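Side-chain contacts in N-isopropylammelide isopropylaminohydrolase (Burkholderia multivorans ATCC 17616, PDB 6NBO), which belongs to the amidohydrolase family of TIM-barrel metalloenzymes and binds zinc in its barrel: residues A[67-72]-A[95-100]; A[124-129]-A[216-221]. All coordinates share one frame; numbering follows the deposited sequence.

In the fold
Both contacts sit in the amidohydrolase barrel and each supplies one histidine to the same zinc ion. His67 comes from interaction 1 and His218 from interaction 2; His65 and Asp304 complete the site. The NE2 atoms of His67 and His218 are 3.4 Å apart at the metal. The contact centres lie about 16 Å apart. Interaction 1 is the outer one, about 20 Å from the centre of the chain, against about 11 Å for interaction 2. Asp128 of segment 124-129 joins them: its OD2 forms salt bridges with Arg97 NH1 at 2.5 Å and with Lys70 NZ at 2.8 Å.

Interaction 1: residues A[67-72]-A[95-100]; sequences HLDKTH and HYRATS. With ZN (zinc ion), chain B.
Arg97 reaches from the end of helix 89-97 to Asp69, in the loop that follows the first zinc-binding strand of the amidohydrolase TIM barrel. The Arg97 chain runs extended from CG to NE, which carries the guanidinium over to the loop. Its NH2 donates to Asp69 OD2 in a long salt bridge of 3.3 Å. The bond is bent, 137° at the hydrogen, and meets the carboxylate from above its plane. Asp69 OD2 also accepts from the backbone N of Asp128, and Arg97 NH1 forms a salt bridge with Asp128 OD2.

Lys70 lies obliquely against the same arginine. Its CG touches Arg97 NH2 at 3.6 Å, while a bend at chi4 (-73°) turns the ammonium toward Asp128 OD2, on the same side as the arginine. Lys70 NZ and Arg97 NH1 are 4.5 Å apart, and Asp128 OD2 binds both; Glu93 also pairs with the lysine. The shared Asp128 carboxylate, with Glu93 on the lysine, probably offsets the like charges.

His67 opens the loop and binds zinc through NE2 at 2.3 Å. At the other end, His72 meets Tyr96 from the opposite direction. The rings meet obliquely, their planes 36° apart. His72 CE1 comes to 3.2 Å from Tyr96 CZ and to 3.0 Å from Tyr96 OH.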
loop_
_atom_site.group_PDB
_atom_site.type_symbol
_atom_site.label_atom_id
_atom_site.label_comp_id
_atom_site.label_asym_id
_atom_site.label_seq_id
_atom_site.Cartn_x
_atom_site.Cartn_y
_atom_site.Cartn_z
ATOM N N HIS A 67 -0.679 8.323 1.059
ATOM C CA HIS A 67 -0.584 9.382 2.063
ATOM C C HIS A 67 -2.004 9.942 2.197
ATOM O O HIS A 67 -2.316 10.992 1.636
ATOM C CB HIS A 67 0.428 10.467 1.662
ATOM C CG HIS A 67 1.853 9.999 1.616
ATOM N ND1 HIS A 67 2.705 10.110 2.689
ATOM C CD2 HIS A 67 2.571 9.412 0.625
ATOM C CE1 HIS A 67 3.894 9.632 2.361
ATOM N NE2 HIS A 67 3.834 9.186 1.119
ATOM N N LEU A 68 -2.858 9.224 2.944
ATOM C CA LEU A 68 -4.272 9.590 3.020
ATOM C C LEU A 68 -4.466 10.937 3.698
ATOM O O LEU A 68 -5.470 11.619 3.449
ATOM C CB LEU A 68 -5.084 8.533 3.779
ATOM C CG LEU A 68 -5.262 7.120 3.209
ATOM C CD1 LEU A 68 -6.031 6.247 4.186
ATOM C CD2 LEU A 68 -5.936 7.148 1.852
ATOM N N ASP A 69 -3.537 11.325 4.575
ATOM C CA ASP A 69 -3.694 12.588 5.284
ATOM C C ASP A 69 -3.508 13.786 4.360
ATOM O O ASP A 69 -4.048 14.860 4.637
ATOM C CB ASP A 69 -2.719 12.662 6.471
ATOM C CG ASP A 69 -1.242 12.552 6.055
ATOM O OD1 ASP A 69 -0.920 11.764 5.132
ATOM O OD2 ASP A 69 -0.404 13.247 6.675
ATOM N N LYS A 70 -2.757 13.628 3.266
ATOM C CA LYS A 70 -2.368 14.755 2.419
ATOM C C LYS A 70 -3.352 15.039 1.293
ATOM O O LYS A 70 -3.291 16.123 0.696
ATOM C CB LYS A 70 -1.007 14.505 1.753
ATOM C CG LYS A 70 0.231 14.363 2.636
ATOM C CD LYS A 70 1.418 14.030 1.714
ATOM C CE LYS A 70 2.680 13.608 2.461
ATOM N NZ LYS A 70 3.367 14.741 3.145
ATOM N N THR A 71 -4.209 14.075 0.960
ATOM C CA THR A 71 -4.983 14.120 -0.275
ATOM C C THR A 71 -5.994 15.253 -0.260
ATOM O O THR A 71 -6.534 15.622 0.788
ATOM C CB THR A 71 -5.722 12.796 -0.507
ATOM O OG1 THR A 71 -6.358 12.827 -1.790
ATOM C CG2 THR A 71 -6.780 12.554 0.570
ATOM N N HIS A 72 -6.237 15.815 -1.447
ATOM C CA HIS A 72 -7.337 16.747 -1.665
ATOM C C HIS A 72 -8.526 16.073 -2.341
ATOM O O HIS A 72 -9.376 16.757 -2.929
ATOM C CB HIS A 72 -6.865 17.948 -2.484
ATOM C CG HIS A 72 -5.889 18.820 -1.757
ATOM N ND1 HIS A 72 -5.808 20.181 -1.964
ATOM C CD2 HIS A 72 -4.956 18.527 -0.818
ATOM C CE1 HIS A 72 -4.863 20.687 -1.191
ATOM N NE2 HIS A 72 -4.329 19.705 -0.487
ATOM N N HIS A 95 3.663 25.446 3.784
ATOM C CA HIS A 95 2.957 26.722 3.687
ATOM C C HIS A 95 1.468 26.516 3.422
ATOM O O HIS A 95 0.631 27.249 3.961
ATOM C CB HIS A 95 3.580 27.595 2.595
ATOM C CG HIS A 95 2.821 28.860 2.321
ATOM N ND1 HIS A 95 1.864 28.956 1.332
ATOM C CD2 HIS A 95 2.883 30.082 2.903
ATOM C CE1 HIS A 95 1.367 30.180 1.320
ATOM N NE2 HIS A 95 1.968 30.884 2.264
ATOM N N TYR A 96 1.116 25.527 2.598
ATOM C CA TYR A 96 -0.296 25.255 2.343
ATOM C C TYR A 96 -1.027 24.896 3.634
ATOM O O TYR A 96 -2.095 25.445 3.930
ATOM C CB TYR A 96 -0.453 24.137 1.308
ATOM C CG TYR A 96 -1.868 23.592 1.288
ATOM C CD1 TYR A 96 -2.907 24.337 0.734
ATOM C CD2 TYR A 96 -2.175 22.360 1.863
ATOM C CE1 TYR A 96 -4.210 23.862 0.731
ATOM C CE2 TYR A 96 -3.479 21.872 1.864
ATOM C CZ TYR A 96 -4.493 22.636 1.300
ATOM O OH TYR A 96 -5.792 22.178 1.289
ATOM N N ARG A 97 -0.455 23.979 4.423
ATOM C CA ARG A 97 -1.075 23.554 5.676
ATOM C C ARG A 97 -1.130 24.667 6.716
ATOM O O ARG A 97 -1.988 24.626 7.604
ATOM C CB ARG A 97 -0.321 22.352 6.242
ATOM C CG ARG A 97 -0.619 21.062 5.512
ATOM C CD ARG A 97 0.236 19.921 6.021
ATOM N NE ARG A 97 -0.374 18.626 5.727
ATOM C CZ ARG A 97 0.246 17.459 5.865
ATOM N NH1 ARG A 97 1.507 17.420 6.282
ATOM N NH2 ARG A 97 -0.391 16.331 5.579
ATOM N N ALA A 98 -0.241 25.652 6.630
ATOM C CA ALA A 98 -0.192 26.743 7.592
ATOM C C ALA A 98 -0.842 28.018 7.071
ATOM O O ALA A 98 -0.697 29.076 7.692
ATOM C CB ALA A 98 1.254 27.015 7.998
ATOM N N THR A 99 -1.539 27.946 5.937
ATOM C CA THR A 99 -2.364 29.047 5.465
ATOM C C THR A 99 -3.748 28.599 5.021
ATOM O O THR A 99 -4.586 29.457 4.724
ATOM C CB THR A 99 -1.680 29.793 4.305
ATOM O OG1 THR A 99 -1.265 28.855 3.301
ATOM C CG2 THR A 99 -0.471 30.594 4.806
ATOM N N SER A 100 -4.013 27.298 4.971
ATOM C CA SER A 100 -5.322 26.748 4.664
ATOM C C SER A 100 -5.854 26.006 5.885
ATOM O O SER A 100 -5.168 25.855 6.901
ATOM C CB SER A 100 -5.256 25.827 3.444
ATOM O OG SER A 100 -4.835 24.517 3.806
HETATM ZN ZN ZN B . 5.509 8.192 -0.026
#

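Interaction 2: residues A[124-129]-A[216-221]; sequences RTHVDV and DLHLHE. With ZN (zinc ion), chain B.
His126 and His218 meet from opposite directions, on barrel strands 120-128 and 215-219, whose short segments run at 73° to one another. The rings form a T-shaped pair. Their centroids are 4.5 Å apart and their planes stand at 82°. His218 presents its edge, and its CE1 lies over one face of His126, offset toward the rim, 3.2 Å from His126 ND1. The ring atom next to CE1, NE2, binds zinc at 2.3 Å. His126 thus packs against a metal ligand as a second-shell residue, and probably restricts rotation of the His218 ring.

Asp216 approaches His126 differently. Its carboxylate is nearly perpendicular to the ring, and OD1 lies at the ring edge, 3.5 Å from His126 CE1. A water links the two side chains: it donates to Asp216 OD2 and hydrogen-bonds His126 NE2 at 2.8 Å.

Arg124 comes to Asp216 from the opposite direction. A bend at chi3 (-72°) turns its guanidinium so that the NH1 edge meets the acid. NH1 donates to Asp216 OD2 at 3.0 Å, on the anti side of the carboxylate and close to the guanidinium plane. Gln155 holds Arg124 NE, and Ser249 bonds Asp216 OD1, so both charged groups are also fixed by neighbouring strands. All four touching residues are buried. This inward-facing layer of charged and histidine side chains belongs to the zinc site of an amidohydrolase TIM barrel, where strand residues supply metal ligands.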
loop_
_atom_site.group_PDB
_atom_site.type_symbol
_atom_site.label_atom_id
_atom_site.label_comp_id
_atom_site.label_asym_id
_atom_site.label_seq_id
_atom_site.Cartn_x
_atom_site.Cartn_y
_atom_site.Cartn_z
ATOM N N ARG A 124 -2.086 0.534 3.291
ATOM C CA ARG A 124 -1.004 1.055 4.121
ATOM C C ARG A 124 -0.808 2.527 3.791
ATOM O O ARG A 124 -0.472 2.877 2.652
ATOM C CB ARG A 124 0.311 0.295 3.909
ATOM C CG ARG A 124 1.479 0.927 4.707
ATOM C CD ARG A 124 2.779 0.103 4.610
ATOM N NE ARG A 124 2.681 -1.138 5.367
ATOM C CZ ARG A 124 3.697 -1.958 5.595
ATOM N NH1 ARG A 124 4.912 -1.656 5.144
ATOM N NH2 ARG A 124 3.495 -3.078 6.284
ATOM N N THR A 125 -1.019 3.388 4.775
ATOM C CA THR A 125 -0.852 4.815 4.565
ATOM C C THR A 125 0.212 5.347 5.505
ATOM O O THR A 125 0.303 4.946 6.669
ATOM C CB THR A 125 -2.152 5.610 4.773
ATOM O OG1 THR A 125 -1.914 6.991 4.450
ATOM C CG2 THR A 125 -2.644 5.514 6.227
ATOM N N HIS A 126 1.035 6.225 4.972
ATOM C CA HIS A 126 1.888 7.054 5.795
ATOM C C HIS A 126 1.080 8.264 6.235
ATOM O O HIS A 126 0.141 8.679 5.554
ATOM C CB HIS A 126 3.137 7.446 5.003
ATOM C CG HIS A 126 3.930 6.251 4.551
ATOM N ND1 HIS A 126 5.173 5.944 5.058
ATOM C CD2 HIS A 126 3.630 5.263 3.672
ATOM C CE1 HIS A 126 5.610 4.822 4.512
ATOM N NE2 HIS A 126 4.694 4.388 3.663
ATOM N N VAL A 127 1.393 8.776 7.419
ATOM C CA VAL A 127 0.722 9.955 7.960
ATOM C C VAL A 127 1.799 10.860 8.531
ATOM O O VAL A 127 2.660 10.394 9.281
ATOM C CB VAL A 127 -0.306 9.594 9.049
ATOM C CG1 VAL A 127 -0.930 10.864 9.622
ATOM C CG2 VAL A 127 -1.383 8.667 8.487
ATOM N N ASP A 128 1.760 12.140 8.182
ATOM C CA ASP A 128 2.810 13.047 8.634
ATOM C C ASP A 128 2.727 13.217 10.143
ATOM O O ASP A 128 1.657 13.495 10.687
ATOM C CB ASP A 128 2.682 14.401 7.946
ATOM C CG ASP A 128 2.985 14.335 6.457
ATOM O OD1 ASP A 128 3.414 13.278 5.962
ATOM O OD2 ASP A 128 2.793 15.356 5.777
ATOM N N VAL A 129 3.853 13.029 10.823
ATOM C CA VAL A 129 3.957 13.236 12.264
ATOM C C VAL A 129 5.178 14.123 12.467
ATOM O O VAL A 129 6.300 13.709 12.164
ATOM C CB VAL A 129 4.094 11.915 13.037
ATOM C CG1 VAL A 129 4.381 12.166 14.531
ATOM C CG2 VAL A 129 2.841 11.059 12.876
ATOM N N ASP A 216 8.806 1.287 7.925
ATOM C CA ASP A 216 8.659 1.440 6.480
ATOM C C ASP A 216 9.307 2.774 6.148
ATOM O O ASP A 216 8.757 3.829 6.477
ATOM C CB ASP A 216 7.184 1.398 6.053
ATOM C CG ASP A 216 6.989 1.470 4.544
ATOM O OD1 ASP A 216 7.783 2.140 3.854
ATOM O OD2 ASP A 216 6.023 0.854 4.038
ATOM N N LEU A 217 10.462 2.727 5.487
ATOM C CA LEU A 217 11.336 3.885 5.337
ATOM C C LEU A 217 11.328 4.361 3.890
ATOM O O LEU A 217 11.547 3.564 2.979
ATOM C CB LEU A 217 12.762 3.529 5.782
ATOM C CG LEU A 217 12.857 3.022 7.222
ATOM C CD1 LEU A 217 14.256 2.524 7.526
ATOM C CD2 LEU A 217 12.443 4.119 8.211
ATOM N N HIS A 218 11.058 5.658 3.685
ATOM C CA HIS A 218 11.216 6.283 2.375
ATOM C C HIS A 218 12.702 6.417 2.058
ATOM O O HIS A 218 13.437 7.077 2.795
ATOM C CB HIS A 218 10.579 7.681 2.355
ATOM C CG HIS A 218 9.085 7.696 2.245
ATOM N ND1 HIS A 218 8.259 7.219 3.239
ATOM C CD2 HIS A 218 8.265 8.186 1.278
ATOM C CE1 HIS A 218 6.995 7.392 2.883
ATOM N NE2 HIS A 218 6.973 7.979 1.697
ATOM N N LEU A 219 13.154 5.843 0.946
ATOM C CA LEU A 219 14.550 5.980 0.545
ATOM C C LEU A 219 14.567 6.532 -0.874
ATOM O O LEU A 219 14.470 5.768 -1.840
ATOM C CB LEU A 219 15.307 4.649 0.648
ATOM C CG LEU A 219 16.821 4.831 0.466
ATOM C CD1 LEU A 219 17.391 5.772 1.538
ATOM C CD2 LEU A 219 17.562 3.505 0.473
ATOM N N HIS A 220 14.677 7.858 -0.991
ATOM C CA HIS A 220 14.795 8.512 -2.289
ATOM C C HIS A 220 16.235 8.665 -2.744
ATOM O O HIS A 220 16.460 9.053 -3.896
ATOM C CB HIS A 220 14.202 9.924 -2.274
ATOM C CG HIS A 220 12.854 10.026 -1.645
ATOM N ND1 HIS A 220 12.677 10.388 -0.326
ATOM C CD2 HIS A 220 11.616 9.841 -2.158
ATOM C CE1 HIS A 220 11.385 10.414 -0.052
ATOM N NE2 HIS A 220 10.722 10.081 -1.145
ATOM N N GLU A 221 17.199 8.421 -1.861
ATOM C CA GLU A 221 18.582 8.764 -2.157
ATOM C C GLU A 221 19.066 7.997 -3.376
ATOM O O GLU A 221 18.805 6.802 -3.529
ATOM C CB GLU A 221 19.466 8.473 -0.950
ATOM C CG GLU A 221 19.101 9.310 0.270
ATOM C CD GLU A 221 19.897 8.918 1.494
ATOM O OE1 GLU A 221 20.614 7.892 1.441
ATOM O OE2 GLU A 221 19.834 9.646 2.497
HETATM ZN ZN ZN B . 5.509 8.192 -0.026
HETATM O O HOH W 1 4.530 1.977 2.156
#